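Local atomic coordinates of polar amino acid ABC uptake transporter substrate binding protein (Streptococcus thermophilus LMG 18311, PDB entry 3HV1), a protein that probably binds a polar amino acid outside the cell and delivers it to an ABC uptake transporter in the membrane. Residues L130-G135 with V158-F164; M105-Q109 with Y206-F211; I25-A29 with A66-D70. The contacts are given in a common frame with arbitrary orientation. Residue numbers count along the deposited sequence, not the author numbering.

Interaction 1: residues L130-G135 with V158-F164; sequences LGAQAG and VVQYSTF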
# COMPACT_ATOMS: atom_id res chain seq x y z
N LEU A 130 3.01 -23.80 -23.99
CA LEU A 130 3.42 -23.28 -22.69
C LEU A 130 3.86 -24.34 -21.69
O LEU A 130 3.25 -25.41 -21.58
CB LEU A 130 2.28 -22.47 -22.07
CG LEU A 130 2.52 -21.76 -20.73
CD1 LEU A 130 3.58 -20.67 -20.89
CD2 LEU A 130 1.21 -21.15 -20.26
N GLY A 131 4.93 -24.05 -20.98
CA GLY A 131 5.44 -24.97 -19.98
C GLY A 131 5.31 -24.33 -18.61
O GLY A 131 5.27 -23.11 -18.49
N ALA A 132 5.25 -25.16 -17.57
CA ALA A 132 5.15 -24.68 -16.20
C ALA A 132 5.77 -25.75 -15.31
O ALA A 132 5.88 -26.91 -15.71
CB ALA A 132 3.70 -24.46 -15.83
N GLN A 133 6.20 -25.37 -14.11
CA GLN A 133 6.81 -26.34 -13.22
C GLN A 133 5.71 -27.09 -12.47
O GLN A 133 4.73 -26.50 -12.02
CB GLN A 133 7.77 -25.67 -12.24
CG GLN A 133 8.95 -26.58 -11.86
CD GLN A 133 10.01 -25.89 -11.01
OE1 GLN A 133 10.51 -24.82 -11.36
NE2 GLN A 133 10.37 -26.51 -9.89
N ALA A 134 5.87 -28.41 -12.37
CA ALA A 134 4.88 -29.23 -11.69
C ALA A 134 4.75 -28.85 -10.22
O ALA A 134 5.75 -28.62 -9.53
CB ALA A 134 5.26 -30.70 -11.81
N GLY A 135 3.51 -28.78 -9.76
CA GLY A 135 3.26 -28.43 -8.37
C GLY A 135 3.74 -27.04 -8.02
O GLY A 135 4.29 -26.82 -6.93
N VAL A 158 -0.72 -27.00 -20.29
CA VAL A 158 0.66 -26.63 -20.06
C VAL A 158 1.51 -27.87 -19.85
O VAL A 158 1.09 -28.82 -19.18
CB VAL A 158 0.84 -25.73 -18.83
CG1 VAL A 158 0.37 -24.33 -19.15
CG2 VAL A 158 0.07 -26.31 -17.65
N VAL A 159 2.69 -27.87 -20.44
CA VAL A 159 3.61 -28.98 -20.31
C VAL A 159 4.28 -28.80 -18.95
O VAL A 159 4.92 -27.77 -18.69
CB VAL A 159 4.67 -28.95 -21.42
CG1 VAL A 159 5.56 -30.17 -21.34
CG2 VAL A 159 3.99 -28.88 -22.77
N GLN A 160 4.12 -29.78 -18.08
CA GLN A 160 4.71 -29.69 -16.75
C GLN A 160 6.14 -30.22 -16.71
O GLN A 160 6.48 -31.19 -17.38
CB GLN A 160 3.85 -30.45 -15.73
CG GLN A 160 2.49 -29.83 -15.50
CD GLN A 160 1.75 -30.48 -14.35
OE1 GLN A 160 2.24 -30.52 -13.22
NE2 GLN A 160 0.56 -31.00 -14.64
N TYR A 161 6.97 -29.55 -15.92
CA TYR A 161 8.37 -29.92 -15.77
C TYR A 161 8.67 -30.07 -14.30
O TYR A 161 8.15 -29.32 -13.48
CB TYR A 161 9.26 -28.85 -16.40
CG TYR A 161 9.20 -28.83 -17.91
CD1 TYR A 161 10.16 -29.51 -18.66
CD2 TYR A 161 8.20 -28.13 -18.58
CE1 TYR A 161 10.11 -29.50 -20.06
CE2 TYR A 161 8.14 -28.11 -19.97
CZ TYR A 161 9.10 -28.79 -20.71
OH TYR A 161 9.07 -28.76 -22.08
N SER A 162 9.51 -31.04 -13.96
CA SER A 162 9.87 -31.28 -12.57
C SER A 162 10.80 -30.20 -12.05
O SER A 162 10.65 -29.73 -10.92
CB SER A 162 10.53 -32.65 -12.43
OG SER A 162 9.64 -33.69 -12.81
N THR A 163 11.76 -29.81 -12.88
CA THR A 163 12.73 -28.79 -12.49
C THR A 163 12.74 -27.63 -13.47
O THR A 163 12.38 -27.78 -14.64
CB THR A 163 14.15 -29.38 -12.43
OG1 THR A 163 14.53 -29.84 -13.73
CG2 THR A 163 14.21 -30.54 -11.45
N PHE A 164 13.15 -26.46 -12.99
CA PHE A 164 13.23 -25.27 -13.82
C PHE A 164 14.28 -25.47 -14.90
O PHE A 164 14.16 -24.95 -16.01
CB PHE A 164 13.61 -24.05 -12.98
CG PHE A 164 13.79 -22.80 -13.78
CD1 PHE A 164 12.69 -22.09 -14.25
CD2 PHE A 164 15.06 -22.33 -14.09
CE1 PHE A 164 12.85 -20.94 -15.02
CE2 PHE A 164 15.24 -21.18 -14.86
CZ PHE A 164 14.13 -20.49 -15.32
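Four backbone hydrogen bonds zip 130-135 and 158-164 together in parallel. Val159 N donates to Leu130 O (2.8 Å), Ala132 N to Val159 O (2.9 Å), Tyr161 N to Ala132 O (2.9 Å) and Ala134 N to Tyr161 O (2.7 Å, 171° at the hydrogen). Each segment thus donates in turn, which sets the register Gly131–Val159, Ala132–Gln160 and Gln133–Tyr161. CA-H...O contacts fill the intervals, the shortest being Gly131 CA to Val159 O at 3.1 Å. The strand axes approach to 4.3 Å with a 35° angle between them.

On one face, Leu130 CD2 meets Val158 CG1 at 3.5 Å and Ala132 CB lies 4.3 Å from Val158 CB; Phe142 of helix 137-144 packs on both Leu130 and Val158. On the other, Gly131 CA comes 4.1 Å from Tyr161 CE2, near the ring plane. A modelled CB on Gly131 would be only 3.0 Å from that atom, so glycine suits the spot. The Tyr161 hydroxyl is hydrogen-bonded to Asp170. Beyond the strand, Thr163 N-caps helix 164-173, while Gln133 extends alongside, its OE1 3.6 Å from Phe164 CB.

Strand 178-182 makes backbone hydrogen bonds to Gly131 on the strand's other edge. With helix 137-144 connecting the paired strands along the chain and packing on their Leu130/Val158 face, this is a beta-alpha-beta crossover, the repeating unit of the alpha/beta lobes of periplasmic-binding-protein folds.

Interaction 2: residues M105-Q109 with Y206-F211; sequences MVNEQ and YEGESF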
# COMPACT_ATOMS: atom_id res chain seq x y z
N MSE A 105 9.27 -5.69 -2.44
CA MSE A 105 9.28 -6.25 -3.78
C MSE A 105 8.05 -7.10 -4.06
O MSE A 105 7.44 -7.65 -3.14
CB MSE A 105 10.57 -7.06 -4.05
CG MSE A 105 10.45 -8.59 -3.92
SE MSE A 105 11.90 -9.59 -4.73
CE MSE A 105 11.22 -9.74 -6.53
N VAL A 106 7.68 -7.19 -5.33
CA VAL A 106 6.52 -7.97 -5.71
C VAL A 106 6.92 -9.22 -6.46
O VAL A 106 7.73 -9.18 -7.38
CB VAL A 106 5.54 -7.17 -6.59
CG1 VAL A 106 4.41 -8.08 -7.07
CG2 VAL A 106 4.98 -6.01 -5.81
N ASN A 107 6.35 -10.34 -6.05
CA ASN A 107 6.60 -11.59 -6.73
C ASN A 107 5.30 -11.97 -7.41
O ASN A 107 4.22 -11.81 -6.83
CB ASN A 107 7.03 -12.68 -5.77
CG ASN A 107 7.26 -13.99 -6.48
OD1 ASN A 107 7.86 -14.02 -7.57
ND2 ASN A 107 6.80 -15.08 -5.88
N GLU A 108 5.40 -12.45 -8.63
CA GLU A 108 4.22 -12.84 -9.38
C GLU A 108 4.67 -13.77 -10.50
O GLU A 108 5.85 -13.87 -10.79
CB GLU A 108 3.55 -11.60 -9.98
CG GLU A 108 4.37 -10.95 -11.09
CD GLU A 108 3.73 -9.68 -11.62
OE1 GLU A 108 2.51 -9.70 -11.89
OE2 GLU A 108 4.45 -8.68 -11.78
N GLN A 109 3.71 -14.44 -11.12
CA GLN A 109 4.03 -15.33 -12.22
C GLN A 109 4.44 -14.47 -13.41
O GLN A 109 3.80 -13.45 -13.69
CB GLN A 109 2.81 -16.17 -12.62
CG GLN A 109 2.35 -17.11 -11.54
CD GLN A 109 3.47 -18.00 -11.06
OE1 GLN A 109 4.12 -18.67 -11.86
NE2 GLN A 109 3.70 -18.01 -9.76
N TYR A 206 -1.48 -12.80 -13.55
CA TYR A 206 -2.06 -13.45 -12.39
C TYR A 206 -1.72 -12.65 -11.14
O TYR A 206 -0.63 -12.09 -11.03
CB TYR A 206 -1.51 -14.87 -12.25
CG TYR A 206 -1.73 -15.74 -13.46
CD1 TYR A 206 -2.98 -16.28 -13.75
CD2 TYR A 206 -0.68 -16.03 -14.32
CE1 TYR A 206 -3.18 -17.10 -14.87
CE2 TYR A 206 -0.86 -16.83 -15.45
CZ TYR A 206 -2.11 -17.37 -15.71
OH TYR A 206 -2.28 -18.17 -16.81
N GLU A 207 -2.66 -12.60 -10.20
CA GLU A 207 -2.46 -11.85 -8.97
C GLU A 207 -1.16 -12.25 -8.29
O GLU A 207 -0.83 -13.43 -8.19
CB GLU A 207 -3.64 -12.09 -8.01
CG GLU A 207 -3.45 -11.48 -6.63
CD GLU A 207 -4.72 -11.54 -5.80
OE1 GLU A 207 -5.56 -12.42 -6.05
OE2 GLU A 207 -4.87 -10.70 -4.88
N GLY A 208 -0.41 -11.25 -7.83
CA GLY A 208 0.85 -11.53 -7.19
C GLY A 208 0.82 -11.38 -5.68
O GLY A 208 -0.25 -11.27 -5.07
N GLU A 209 2.00 -11.40 -5.08
CA GLU A 209 2.15 -11.25 -3.64
C GLU A 209 3.24 -10.22 -3.40
O GLU A 209 4.12 -10.03 -4.25
CB GLU A 209 2.55 -12.59 -3.02
CG GLU A 209 3.93 -13.07 -3.40
CD GLU A 209 4.17 -14.53 -3.02
OE1 GLU A 209 3.71 -14.95 -1.95
OE2 GLU A 209 4.85 -15.24 -3.79
N SER A 210 3.17 -9.53 -2.27
CA SER A 210 4.18 -8.53 -1.95
C SER A 210 4.98 -8.97 -0.72
O SER A 210 4.41 -9.27 0.33
CB SER A 210 3.51 -7.18 -1.66
OG SER A 210 2.80 -6.71 -2.80
N PHE A 211 6.30 -9.03 -0.88
CA PHE A 211 7.17 -9.43 0.22
C PHE A 211 7.36 -8.26 1.17
O PHE A 211 7.59 -7.13 0.75
CB PHE A 211 8.55 -9.88 -0.29
CG PHE A 211 8.52 -11.13 -1.12
CD1 PHE A 211 7.57 -12.11 -0.91
CD2 PHE A 211 9.51 -11.36 -2.08
CE1 PHE A 211 7.58 -13.31 -1.62
CE2 PHE A 211 9.54 -12.56 -2.80
CZ PHE A 211 8.57 -13.53 -2.57
O HOH W 1 1.30 -12.74 -13.03
O HOH W 2 1.17 -14.25 -9.96
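This antiparallel pair fits the two-stranded hinge of a type 2 periplasmic-binding-protein fold: strands 105-114 and 209-215 run between the two lobes; in segments 105-107 and 209-211 the N-to-C directions are 142° apart and the axes approach to 4.7 Å.

Met105, present as selenomethionine, accepts a hydrogen bond at O from Phe211 N (2.9 Å). Its CG touches Phe211 CD2 at 3.5 Å, and SE lies 5.2 Å from the centroid of that ring, 77° off the normal, a Met-aromatic contact at the ring edge. Val106 faces Ser210 in a non-hydrogen-bonded pair, with CA atoms only 4.5 Å apart; its CG2 is 3.8 Å from Ser210 OG.

Asn107 is the best-tied residue. Its N donates to Glu209 O and its O accepts from Glu209 N, both at 2.9 Å, the two bonds of a hydrogen-bonded pair. Its ND2 also donates to Glu209 OE2 (2.9 Å) and hydrogen-bonds to Asp182, while OD1 takes the amide of Val184, so one side chain joins the hinge to the start of helix 183-192.

At Glu108, CB packs 3.9 Å from Gly208 CA. A modelled CB on Gly208 would fall 2.9 Å from Glu108 CB and 2.8 Å from Asn107 O, both clashes, consistent with glycine there.

By Gln109 the chains have spread, the CA atoms of Gln109 and Tyr206 being 6.4 Å apart, and waters fill the gap. Water 2 joins Gln109 N to Glu207 O (2.8 Å each); water 1 accepts from Tyr206 N (2.8 Å) and hydrogen-bonds to Gln109 O at 2.7 Å.

Interaction 3: residues I25-A29 with A66-D70; sequences IGFDA and AIDWD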
# COMPACT_ATOMS: atom_id res chain seq x y z
N ILE A 25 17.23 -12.58 13.07
CA ILE A 25 16.24 -12.76 12.02
C ILE A 25 16.09 -14.22 11.64
O ILE A 25 17.08 -14.92 11.39
CB ILE A 25 16.62 -11.93 10.77
CG1 ILE A 25 16.84 -10.47 11.18
CG2 ILE A 25 15.51 -12.05 9.71
CD1 ILE A 25 17.22 -9.55 10.03
N GLY A 26 14.85 -14.68 11.60
CA GLY A 26 14.59 -16.06 11.26
C GLY A 26 14.25 -16.23 9.79
O GLY A 26 13.57 -15.38 9.21
N PHE A 27 14.72 -17.32 9.20
CA PHE A 27 14.46 -17.59 7.79
C PHE A 27 14.40 -19.08 7.52
O PHE A 27 14.88 -19.88 8.32
CB PHE A 27 15.56 -16.97 6.93
CG PHE A 27 16.89 -17.67 7.04
CD1 PHE A 27 17.40 -18.40 5.97
CD2 PHE A 27 17.64 -17.60 8.21
CE1 PHE A 27 18.62 -19.06 6.06
CE2 PHE A 27 18.86 -18.25 8.32
CZ PHE A 27 19.35 -18.98 7.24
N ASP A 28 13.80 -19.44 6.39
CA ASP A 28 13.68 -20.82 5.96
C ASP A 28 14.96 -21.10 5.15
O ASP A 28 15.13 -20.56 4.06
CB ASP A 28 12.44 -20.96 5.07
CG ASP A 28 12.25 -22.37 4.53
OD1 ASP A 28 13.24 -23.13 4.46
OD2 ASP A 28 11.10 -22.70 4.16
N ALA A 29 15.84 -21.95 5.69
CA ALA A 29 17.12 -22.27 5.04
C ALA A 29 17.05 -22.91 3.65
O ALA A 29 18.07 -23.11 3.01
CB ALA A 29 17.94 -23.17 5.95
N ALA A 66 18.30 -20.03 11.09
CA ALA A 66 17.50 -20.90 10.23
C ALA A 66 16.45 -21.48 11.17
O ALA A 66 16.78 -21.96 12.25
CB ALA A 66 18.37 -22.02 9.64
N ILE A 67 15.18 -21.42 10.78
CA ILE A 67 14.12 -21.93 11.65
C ILE A 67 13.18 -22.91 10.94
O ILE A 67 13.21 -23.04 9.72
CB ILE A 67 13.24 -20.79 12.18
CG1 ILE A 67 12.52 -20.10 11.01
CG2 ILE A 67 14.08 -19.79 12.96
CD1 ILE A 67 11.51 -19.04 11.42
N ASP A 68 12.37 -23.60 11.73
CA ASP A 68 11.37 -24.50 11.16
C ASP A 68 10.36 -23.45 10.72
O ASP A 68 9.74 -22.78 11.55
CB ASP A 68 10.76 -25.39 12.25
CG ASP A 68 9.68 -26.32 11.71
OD1 ASP A 68 8.78 -25.82 10.99
OD2 ASP A 68 9.73 -27.54 12.00
N TRP A 69 10.20 -23.27 9.41
CA TRP A 69 9.30 -22.24 8.88
C TRP A 69 7.89 -22.25 9.46
O TRP A 69 7.30 -21.20 9.72
CB TRP A 69 9.24 -22.34 7.35
CG TRP A 69 8.66 -21.11 6.66
CD1 TRP A 69 7.58 -21.08 5.83
CD2 TRP A 69 9.14 -19.76 6.75
NE1 TRP A 69 7.36 -19.80 5.39
CE2 TRP A 69 8.30 -18.97 5.94
CE3 TRP A 69 10.20 -19.14 7.43
CZ2 TRP A 69 8.48 -17.58 5.79
CZ3 TRP A 69 10.38 -17.76 7.28
CH2 TRP A 69 9.52 -17.00 6.46
N ASP A 70 7.33 -23.44 9.68
CA ASP A 70 5.98 -23.53 10.24
C ASP A 70 5.89 -22.87 11.60
O ASP A 70 4.82 -22.42 12.02
CB ASP A 70 5.55 -25.00 10.37
CG ASP A 70 5.51 -25.72 9.04
OD1 ASP A 70 4.98 -25.14 8.08
OD2 ASP A 70 6.01 -26.87 8.97
O HOH W 3 15.44 -23.56 7.86
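Parallel strands 22-27 and 61-66, linked through helix 46-56 in a beta-alpha-beta arrangement, separate at this contact: the Gly26 CA to Ala29 CA and Ala66 CA to Trp69 CA directions are 93° apart. Ala66 has the most surface covered (65 Å²). It pairs with Phe27, CA to CA 5.1 Å, and its CB meets Ala29 CB at 3.9 Å and Phe27 CZ at 4.0 Å.

Phe27 (61 Å²) contributes both backbone and ring: its O accepts from Ile67 N (2.9 Å, 163°), the single direct hydrogen bond between the segments, and its CE2 comes 3.3 Å from Ala66 N. Tyr43 meets the same ring edge-to-face.

Trp69 (60 Å²) folds back from the 3-10 turn, its CA-to-CB bond directed toward 25-29. Trp69 CZ3 lies 4.1 Å from Phe27 CA, and Trp69 CB is 3.7 Å from Asp28 OD2. Outside, the indole stacks on His263, a tag residue of the second subunit.

Where the backbones diverge, water 3 accepts from Ala29 N (2.7 Å) and donates to Ile67 O (3.0 Å).

How the interactions relate
All three contacts reach one branched mixed sheet, yet none touches another. Interaction 2 lies nearest the middle, its centre about 8 Å from that of the chain, against 20 Å for interaction 1 and 15 Å for interaction 3. Centres are about 27 Å apart for interactions 1 and 3, consistent with one in each lobe; interaction 2 is about 19 Å and 21 Å from them, as expected of a hinge. Sequence agrees: interaction 1 is nested within the loop closed by interaction 2, whereas interaction 3 closes earlier. In this family, the amino acid binds in the cleft between the lobes. Glu207 OE2 of interaction 2 hydrogen-bonds Gln160 N in the second subunit's copy of interaction 1.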